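Side-chain contacts in glutaconate CoA-transferase subunit A (Acidaminococcus fermentans, PDB 1POI), which catalyses the transfer of coenzyme A from acetyl-CoA to (R)-2-hydroxyglutarate and to glutaconate in the fermentative breakdown of glutamate: residues I20-F25 against R29-A34; A175-Q180 against V188-G193; K303-L308 against I312-E317. All coordinates share one frame; numbering follows the deposited sequence.

Interaction 1: I20-F25 against R29-A34; sequences IALGGF and RKPYAA
G24 and K30 bring their CA atoms within 4.3 Å of each other where the chain leaves strand 19-22, turns back through a short loop and enters helix 32-40, the opening of a beta-alpha-beta unit in the parallel, Rossmann-like sheet of this CoA-transferase. G24 suits that approach: its phi of 79° is one glycine takes easily, its CA sits 2.9 Å from R29 O, and a CB would probably collide with R29 O and K30 CA. The side chain of K30 bends at chi2 (76°) and again at chi4 (60°), laying CE near the carbonyl carbon of F25 and bringing NZ to the carbonyls of G23 and G24. There NZ gives a hydrogen bond of 3.0 Å to G23 O and a weak one to G24 O, donates to a water 2.7 Å away that can donate to L22 O, and forms a salt bridge with D56, so this buried charge is well provided for. P31, the N-cap residue of the helix, is also the centre of an inverse gamma turn, closed by Y32 N and K30 O at 2.8 Å. Its ring atoms reach the strand end: CD lies 3.4 Å from G23 O, and CG meets the L22 methyl CD2 at 3.9 Å.

Interaction 2: A175-Q180 against V188-G193; sequences AIIHAQ and VRIWGG
Q180 OE1 accepts the backbone N-H of W191 at 3.1 Å, the N-H pointing at it with an angle of 149° while the nitrogen stands above the amide's carbonyl plane. This bond lies where central strand 174-179 of the parallel, Rossmann-like sheet turns a corner at Q180, and where strand 188-189 returns from the hairpin it makes with strand 181-182. The bend at chi2 (83°) folds the Q180 chain back and brings its amide beside the W191 backbone and CG, stacked on the indole with the planes 14° apart. Q180 CB makes a CH-pi contact over the six-membered ring, 3.7 Å from its centroid, and CG sits over the same face near CE3. The amide NE2 bonds to Y250 O, while W191 NE1 reaches Q181 OE1. An alanine in place of W191 would keep the backbone N-H for OE1 but would probably leave the Q180 chain without the flat surface it lies on and Q181 without its indole partner. A weak bond of 3.4 Å from Q180 N to R189 O adds to the join. Beside it A179 CB is tucked in, 3.6 Å from V188 CG1, 3.6 Å from R189 O and 3.7 Å from I190 CG1.

Interaction 3: K303-L308 against I312-E317; sequences KVVPGL and IDMTKE
V305, L308, I312 and M314 make the contact between residues 303-308 and 312-317, two loop segments of the C-terminal tail beyond helix 296-300, and the side chains that meet are apolar. The closest meeting of side chains is L308 CD1 against I312 CG2 at 3.8 Å, the two side chains crossing at about a right angle so that one leucine methyl rests on the isoleucine branch, near its CB. V305 splits its two methyls between different partners. CG1, anti to the backbone N (chi1 174°), faces CG of M314 at a looser 4.3 Å. CG2 turns instead to the backbone of I312 and lies 3.5 Å from its carbonyl O.

The hydrogen bonds run within each segment. L308 N bonds to V305 O at 2.8 Å, closing a type II beta turn with P306 and G307 at its corners; the G307 backbone angles are ones that glycine tolerates and a side chain would not, and the turn brings V305 and L308 onto the side facing I312. In the other segment D313 points away from the contact. Its OD1 accepts T315 OG1 at 2.6 Å, on the syn side though 33° out of the carboxylate plane, and more weakly T315 N, which makes an Asx turn. E317 N reaches M314 O at 3.0 Å.

Other chains pack here too. In a second copy of this subunit, I214 meets M314 and V3 meets T315, while a chain of the other protein meets V304 and I312.

With no hydrogen bond across it, the join rests on van der Waals contact of a few methyl and methylene groups, modest in area and only partly buried, and each segment's form is set by its own turns.

Overall arrangement
From the N terminus, interaction 1 comes first, closing the loop between strand 19-22 and helix 32-40 near the centre of the chain. Interaction 2 follows far along the sequence, closing the hairpin that leaves strand 174-179, the sheet neighbour of 19-22. Interaction 3 closes a small loop near the C terminus. The three follow in series, with none nested or crossed. Interactions 1 and 2 meet directly: G23 N hydrogen-bonds to I176 O between the neighbouring strands, and R29 NH1 bonds to G193 O at 2.7 Å. Interaction 3 stands apart, its centre about 26 Å from that of interaction 1, and ties the tail together beside other subunits.

Interaction 1: I20-F25 against R29-A34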
loop_
_atom_site.group_PDB
_atom_site.type_symbol
_atom_site.label_atom_id
_atom_site.label_comp_id
_atom_site.label_asym_id
_atom_site.label_seq_id
_atom_site.Cartn_x
_atom_site.Cartn_y
_atom_site.Cartn_z
ATOM N N ILE A 20 37.616 3.506 0.591
ATOM C CA ILE A 20 36.213 3.325 0.990
ATOM C C ILE A 20 35.292 4.300 0.278
ATOM O O ILE A 20 35.739 5.253 -0.377
ATOM C CB ILE A 20 35.990 3.594 2.507
ATOM C CG1 ILE A 20 36.462 5.001 2.865
ATOM C CG2 ILE A 20 36.648 2.540 3.357
ATOM C CD1 ILE A 20 36.079 5.401 4.249
ATOM N N ALA A 21 33.999 4.026 0.402
ATOM C CA ALA A 21 32.950 4.878 -0.146
ATOM C C ALA A 21 31.773 4.842 0.855
ATOM O O ALA A 21 31.336 3.768 1.321
ATOM C CB ALA A 21 32.532 4.413 -1.531
ATOM N N LEU A 22 31.340 6.030 1.263
ATOM C CA LEU A 22 30.246 6.157 2.219
ATOM C C LEU A 22 28.993 6.633 1.499
ATOM O O LEU A 22 29.054 7.549 0.671
ATOM C CB LEU A 22 30.636 7.134 3.342
ATOM C CG LEU A 22 31.836 6.708 4.210
ATOM C CD1 LEU A 22 32.392 7.889 4.952
ATOM C CD2 LEU A 22 31.471 5.598 5.185
ATOM N N GLY A 23 27.879 5.963 1.771
ATOM C CA GLY A 23 26.619 6.335 1.159
ATOM C C GLY A 23 26.000 7.613 1.710
ATOM O O GLY A 23 26.641 8.323 2.500
ATOM N N GLY A 24 24.779 7.926 1.255
ATOM C CA GLY A 24 24.056 9.101 1.715
ATOM C C GLY A 24 24.481 10.404 1.084
ATOM O O GLY A 24 25.510 10.462 0.430
ATOM N N PHE A 25 23.686 11.451 1.296
ATOM C CA PHE A 25 23.932 12.783 0.744
ATOM C C PHE A 25 23.873 13.766 1.904
ATOM O O PHE A 25 22.836 13.893 2.534
ATOM C CB PHE A 25 22.835 13.127 -0.267
ATOM C CG PHE A 25 23.176 14.267 -1.196
ATOM C CD1 PHE A 25 23.135 15.583 -0.758
ATOM C CD2 PHE A 25 23.513 14.020 -2.519
ATOM C CE1 PHE A 25 23.427 16.639 -1.625
ATOM C CE2 PHE A 25 23.803 15.060 -3.390
ATOM C CZ PHE A 25 23.761 16.371 -2.938
ATOM N N ARG A 29 20.495 10.530 5.017
ATOM C CA ARG A 29 20.904 9.124 4.989
ATOM C C ARG A 29 22.408 8.768 4.964
ATOM O O ARG A 29 22.845 7.980 4.130
ATOM C CB ARG A 29 20.152 8.373 3.881
ATOM C CG ARG A 29 19.557 7.009 4.346
ATOM C CD ARG A 29 18.924 6.215 3.201
ATOM N NE ARG A 29 19.865 6.076 2.094
ATOM C CZ ARG A 29 19.748 6.731 0.941
ATOM N NH1 ARG A 29 18.718 7.527 0.746
ATOM N NH2 ARG A 29 20.737 6.756 0.062
ATOM N N LYS A 30 23.182 9.323 5.895
ATOM C CA LYS A 30 24.617 9.051 6.027
ATOM C C LYS A 30 24.848 7.856 6.996
ATOM O O LYS A 30 24.175 7.729 8.024
ATOM C CB LYS A 30 25.314 10.283 6.597
ATOM C CG LYS A 30 26.365 10.894 5.710
ATOM C CD LYS A 30 25.752 11.670 4.600
ATOM C CE LYS A 30 26.828 12.195 3.696
ATOM N NZ LYS A 30 27.607 11.046 3.128
ATOM N N PRO A 31 25.817 6.978 6.708
ATOM C CA PRO A 31 25.997 5.864 7.649
ATOM C C PRO A 31 26.805 6.240 8.919
ATOM O O PRO A 31 27.977 5.849 9.076
ATOM C CB PRO A 31 26.708 4.827 6.786
ATOM C CG PRO A 31 27.594 5.709 5.923
ATOM C CD PRO A 31 26.652 6.808 5.504
ATOM N N TYR A 32 26.156 6.938 9.853
ATOM C CA TYR A 32 26.808 7.372 11.096
ATOM C C TYR A 32 27.186 6.292 12.110
ATOM O O TYR A 32 28.316 6.282 12.583
ATOM C CB TYR A 32 26.005 8.482 11.788
ATOM C CG TYR A 32 26.330 9.852 11.246
ATOM C CD1 TYR A 32 27.484 10.501 11.627
ATOM C CD2 TYR A 32 25.515 10.469 10.311
ATOM C CE1 TYR A 32 27.827 11.712 11.090
ATOM C CE2 TYR A 32 25.860 11.683 9.770
ATOM C CZ TYR A 32 27.019 12.294 10.165
ATOM O OH TYR A 32 27.416 13.477 9.596
ATOM N N ALA A 33 26.278 5.375 12.443
ATOM C CA ALA A 33 26.630 4.336 13.421
ATOM C C ALA A 33 27.965 3.703 13.047
ATOM O O ALA A 33 28.876 3.624 13.871
ATOM C CB ALA A 33 25.556 3.270 13.499
ATOM N N ALA A 34 28.092 3.375 11.761
ATOM C CA ALA A 34 29.283 2.757 11.187
ATOM C C ALA A 34 30.490 3.671 11.273
ATOM O O ALA A 34 31.546 3.248 11.728
ATOM C CB ALA A 34 29.032 2.379 9.740
HETATM O O HOH W 1 29.292 10.673 1.104
#

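Interaction 2: A175-Q180 against V188-G193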
loop_
_atom_site.group_PDB
_atom_site.type_symbol
_atom_site.label_atom_id
_atom_site.label_comp_id
_atom_site.label_asym_id
_atom_site.label_seq_id
_atom_site.Cartn_x
_atom_site.Cartn_y
_atom_site.Cartn_z
ATOM N N ALA A 175 32.239 -0.512 0.673
ATOM C CA ALA A 175 31.159 0.440 0.494
ATOM C C ALA A 175 30.296 0.308 1.741
ATOM O O ALA A 175 29.984 -0.828 2.172
ATOM C CB ALA A 175 30.366 0.100 -0.708
ATOM N N ILE A 176 29.985 1.442 2.377
ATOM C CA ILE A 176 29.139 1.424 3.576
ATOM C C ILE A 176 27.938 2.318 3.331
ATOM O O ILE A 176 28.102 3.507 3.013
ATOM C CB ILE A 176 29.908 1.875 4.838
ATOM C CG1 ILE A 176 31.097 0.920 5.080
ATOM C CG2 ILE A 176 28.980 1.849 6.048
ATOM C CD1 ILE A 176 32.209 1.477 5.923
ATOM N N ILE A 177 26.743 1.720 3.388
ATOM C CA ILE A 177 25.482 2.443 3.170
ATOM C C ILE A 177 24.398 2.133 4.237
ATOM O O ILE A 177 24.375 1.043 4.841
ATOM C CB ILE A 177 24.890 2.172 1.735
ATOM C CG1 ILE A 177 24.309 0.766 1.642
ATOM C CG2 ILE A 177 25.935 2.394 0.654
ATOM C CD1 ILE A 177 23.885 0.410 0.237
ATOM N N HIS A 178 23.496 3.086 4.463
ATOM C CA HIS A 178 22.439 2.886 5.448
ATOM C C HIS A 178 21.057 2.794 4.785
ATOM O O HIS A 178 20.659 3.684 4.046
ATOM C CB HIS A 178 22.452 4.021 6.474
ATOM C CG HIS A 178 21.523 3.784 7.614
ATOM N ND1 HIS A 178 21.761 2.820 8.564
ATOM C CD2 HIS A 178 20.287 4.262 7.868
ATOM C CE1 HIS A 178 20.704 2.697 9.345
ATOM N NE2 HIS A 178 19.794 3.563 8.941
ATOM N N ALA A 179 20.305 1.749 5.079
ATOM C CA ALA A 179 19.009 1.591 4.451
ATOM C C ALA A 179 17.912 1.311 5.470
ATOM O O ALA A 179 18.204 0.954 6.616
ATOM C CB ALA A 179 19.091 0.474 3.454
ATOM N N GLN A 180 16.649 1.422 5.049
ATOM C CA GLN A 180 15.530 1.198 5.960
ATOM C C GLN A 180 15.223 -0.252 6.254
ATOM O O GLN A 180 14.800 -0.574 7.361
ATOM C CB GLN A 180 14.271 1.913 5.496
ATOM C CG GLN A 180 14.391 3.418 5.507
ATOM C CD GLN A 180 15.059 3.914 4.267
ATOM O OE1 GLN A 180 15.587 3.127 3.490
ATOM N NE2 GLN A 180 14.981 5.198 4.021
ATOM N N VAL A 188 18.525 -5.533 0.035
ATOM C CA VAL A 188 18.380 -4.189 0.586
ATOM C C VAL A 188 17.297 -3.314 -0.040
ATOM O O VAL A 188 17.222 -3.182 -1.269
ATOM C CB VAL A 188 19.723 -3.451 0.478
ATOM C CG1 VAL A 188 19.596 -1.994 0.867
ATOM C CG2 VAL A 188 20.743 -4.159 1.332
ATOM N N ARG A 189 16.515 -2.672 0.834
ATOM C CA ARG A 189 15.420 -1.769 0.467
ATOM C C ARG A 189 15.734 -0.355 0.959
ATOM O O ARG A 189 15.795 -0.131 2.165
ATOM C CB ARG A 189 14.125 -2.209 1.160
ATOM C CG ARG A 189 13.011 -2.675 0.247
ATOM C CD ARG A 189 11.841 -3.217 1.066
ATOM N NE ARG A 189 11.092 -4.253 0.348
ATOM C CZ ARG A 189 9.902 -4.728 0.717
ATOM N NH1 ARG A 189 9.284 -4.263 1.800
ATOM N NH2 ARG A 189 9.349 -5.727 0.036
ATOM N N ILE A 190 15.963 0.571 0.034
ATOM C CA ILE A 190 16.209 1.970 0.355
ATOM C C ILE A 190 15.005 2.829 -0.140
ATOM O O ILE A 190 14.846 3.026 -1.354
ATOM C CB ILE A 190 17.433 2.511 -0.391
ATOM C CG1 ILE A 190 18.701 1.740 -0.011
ATOM C CG2 ILE A 190 17.580 4.019 -0.135
ATOM C CD1 ILE A 190 19.939 2.239 -0.780
ATOM N N TRP A 191 14.157 3.317 0.769
ATOM C CA TRP A 191 13.027 4.169 0.385
ATOM C C TRP A 191 13.533 5.585 -0.019
ATOM O O TRP A 191 14.459 6.118 0.590
ATOM C CB TRP A 191 12.085 4.330 1.552
ATOM C CG TRP A 191 11.736 3.087 2.298
ATOM C CD1 TRP A 191 11.819 1.794 1.860
ATOM C CD2 TRP A 191 11.190 3.027 3.622
ATOM N NE1 TRP A 191 11.348 0.927 2.833
ATOM C CE2 TRP A 191 10.955 1.659 3.922
ATOM C CE3 TRP A 191 10.878 3.990 4.580
ATOM C CZ2 TRP A 191 10.418 1.240 5.142
ATOM C CZ3 TRP A 191 10.352 3.570 5.788
ATOM C CH2 TRP A 191 10.124 2.202 6.060
ATOM N N GLY A 192 12.917 6.202 -1.018
ATOM C CA GLY A 192 13.369 7.518 -1.420
ATOM C C GLY A 192 14.599 7.433 -2.298
ATOM O O GLY A 192 14.994 6.347 -2.672
ATOM N N GLY A 193 15.165 8.572 -2.687
ATOM C CA GLY A 193 16.350 8.571 -3.524
ATOM C C GLY A 193 17.495 7.777 -2.915
ATOM O O GLY A 193 17.657 7.720 -1.701
#

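Interaction 3: K303-L308 against I312-E317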
loop_
_atom_site.group_PDB
_atom_site.type_symbol
_atom_site.label_atom_id
_atom_site.label_comp_id
_atom_site.label_asym_id
_atom_site.label_seq_id
_atom_site.Cartn_x
_atom_site.Cartn_y
_atom_site.Cartn_z
ATOM N N LYS A 303 10.572 11.743 14.326
ATOM C CA LYS A 303 9.794 11.005 13.358
ATOM C C LYS A 303 9.084 11.817 12.287
ATOM O O LYS A 303 8.672 12.960 12.488
ATOM C CB LYS A 303 8.829 10.054 14.062
ATOM C CG LYS A 303 9.580 8.941 14.804
ATOM C CD LYS A 303 8.659 7.944 15.495
ATOM C CE LYS A 303 9.486 7.024 16.378
ATOM N NZ LYS A 303 8.654 6.195 17.297
ATOM N N VAL A 304 9.015 11.219 11.110
ATOM C CA VAL A 304 8.381 11.816 9.947
ATOM C C VAL A 304 6.845 11.780 10.088
ATOM O O VAL A 304 6.283 10.837 10.670
ATOM C CB VAL A 304 8.885 11.048 8.670
ATOM C CG1 VAL A 304 7.755 10.674 7.717
ATOM C CG2 VAL A 304 9.956 11.847 7.981
ATOM N N VAL A 305 6.179 12.833 9.610
ATOM C CA VAL A 305 4.712 12.924 9.646
ATOM C C VAL A 305 4.202 12.486 8.274
ATOM O O VAL A 305 4.521 13.135 7.254
ATOM C CB VAL A 305 4.239 14.391 9.916
ATOM C CG1 VAL A 305 2.709 14.495 9.807
ATOM C CG2 VAL A 305 4.725 14.868 11.309
ATOM N N PRO A 306 3.458 11.361 8.210
ATOM C CA PRO A 306 2.906 10.830 6.964
ATOM C C PRO A 306 2.234 11.958 6.239
ATOM O O PRO A 306 1.537 12.748 6.852
ATOM C CB PRO A 306 1.879 9.823 7.455
ATOM C CG PRO A 306 2.515 9.278 8.614
ATOM C CD PRO A 306 3.024 10.530 9.333
ATOM N N GLY A 307 2.461 12.066 4.946
ATOM C CA GLY A 307 1.852 13.153 4.209
ATOM C C GLY A 307 2.829 14.291 4.025
ATOM O O GLY A 307 2.853 14.940 2.973
ATOM N N LEU A 308 3.642 14.545 5.040
ATOM C CA LEU A 308 4.622 15.611 4.931
ATOM C C LEU A 308 6.005 15.076 4.566
ATOM O O LEU A 308 6.760 15.707 3.821
ATOM C CB LEU A 308 4.684 16.398 6.230
ATOM C CG LEU A 308 3.480 17.278 6.539
ATOM C CD1 LEU A 308 3.658 17.893 7.911
ATOM C CD2 LEU A 308 3.347 18.336 5.467
ATOM N N ILE A 312 7.079 17.806 11.793
ATOM C CA ILE A 312 6.373 19.017 12.149
ATOM C C ILE A 312 5.685 18.610 13.438
ATOM O O ILE A 312 5.421 17.418 13.678
ATOM C CB ILE A 312 5.359 19.427 11.025
ATOM C CG1 ILE A 312 5.628 20.862 10.607
ATOM C CG2 ILE A 312 3.889 19.258 11.451
ATOM C CD1 ILE A 312 7.001 21.078 10.063
ATOM N N ASP A 313 5.569 19.567 14.339
ATOM C CA ASP A 313 4.904 19.330 15.602
ATOM C C ASP A 313 3.418 19.529 15.312
ATOM O O ASP A 313 2.968 20.656 15.080
ATOM C CB ASP A 313 5.387 20.348 16.622
ATOM C CG ASP A 313 4.811 20.113 17.983
ATOM O OD1 ASP A 313 4.071 19.118 18.164
ATOM O OD2 ASP A 313 5.122 20.920 18.881
ATOM N N MET A 314 2.670 18.432 15.314
ATOM C CA MET A 314 1.245 18.469 15.008
ATOM C C MET A 314 0.335 18.955 16.124
ATOM O O MET A 314 -0.806 19.318 15.869
ATOM C CB MET A 314 0.779 17.108 14.509
ATOM C CG MET A 314 1.352 16.749 13.158
ATOM S SD MET A 314 0.814 17.926 11.949
ATOM C CE MET A 314 -0.987 17.523 11.996
ATOM N N THR A 315 0.834 18.956 17.354
ATOM C CA THR A 315 0.045 19.423 18.476
ATOM C C THR A 315 -0.105 20.940 18.398
ATOM O O THR A 315 -0.879 21.538 19.139
ATOM C CB THR A 315 0.682 19.037 19.820
ATOM O OG1 THR A 315 2.053 19.446 19.844
ATOM C CG2 THR A 315 0.599 17.542 20.034
ATOM N N LYS A 316 0.661 21.567 17.519
ATOM C CA LYS A 316 0.572 22.999 17.344
ATOM C C LYS A 316 0.015 23.264 15.955
ATOM O O LYS A 316 0.240 24.322 15.367
ATOM C CB LYS A 316 1.943 23.632 17.548
ATOM C CG LYS A 316 2.478 23.324 18.931
ATOM C CD LYS A 316 3.760 24.056 19.282
ATOM C CE LYS A 316 4.142 23.737 20.726
ATOM N NZ LYS A 316 5.335 24.492 21.191
ATOM N N GLU A 317 -0.738 22.287 15.455
ATOM C CA GLU A 317 -1.367 22.352 14.142
ATOM C C GLU A 317 -2.872 22.112 14.312
ATOM O O GLU A 317 -3.258 21.317 15.205
ATOM C CB GLU A 317 -0.770 21.277 13.222
ATOM C CG GLU A 317 -0.232 21.789 11.885
ATOM C CD GLU A 317 1.024 22.648 12.015
ATOM O OE1 GLU A 317 1.796 22.486 12.987
ATOM O OE2 GLU A 317 1.249 23.489 11.122
ATOM O OXT GLU A 317 -3.656 22.731 13.563
#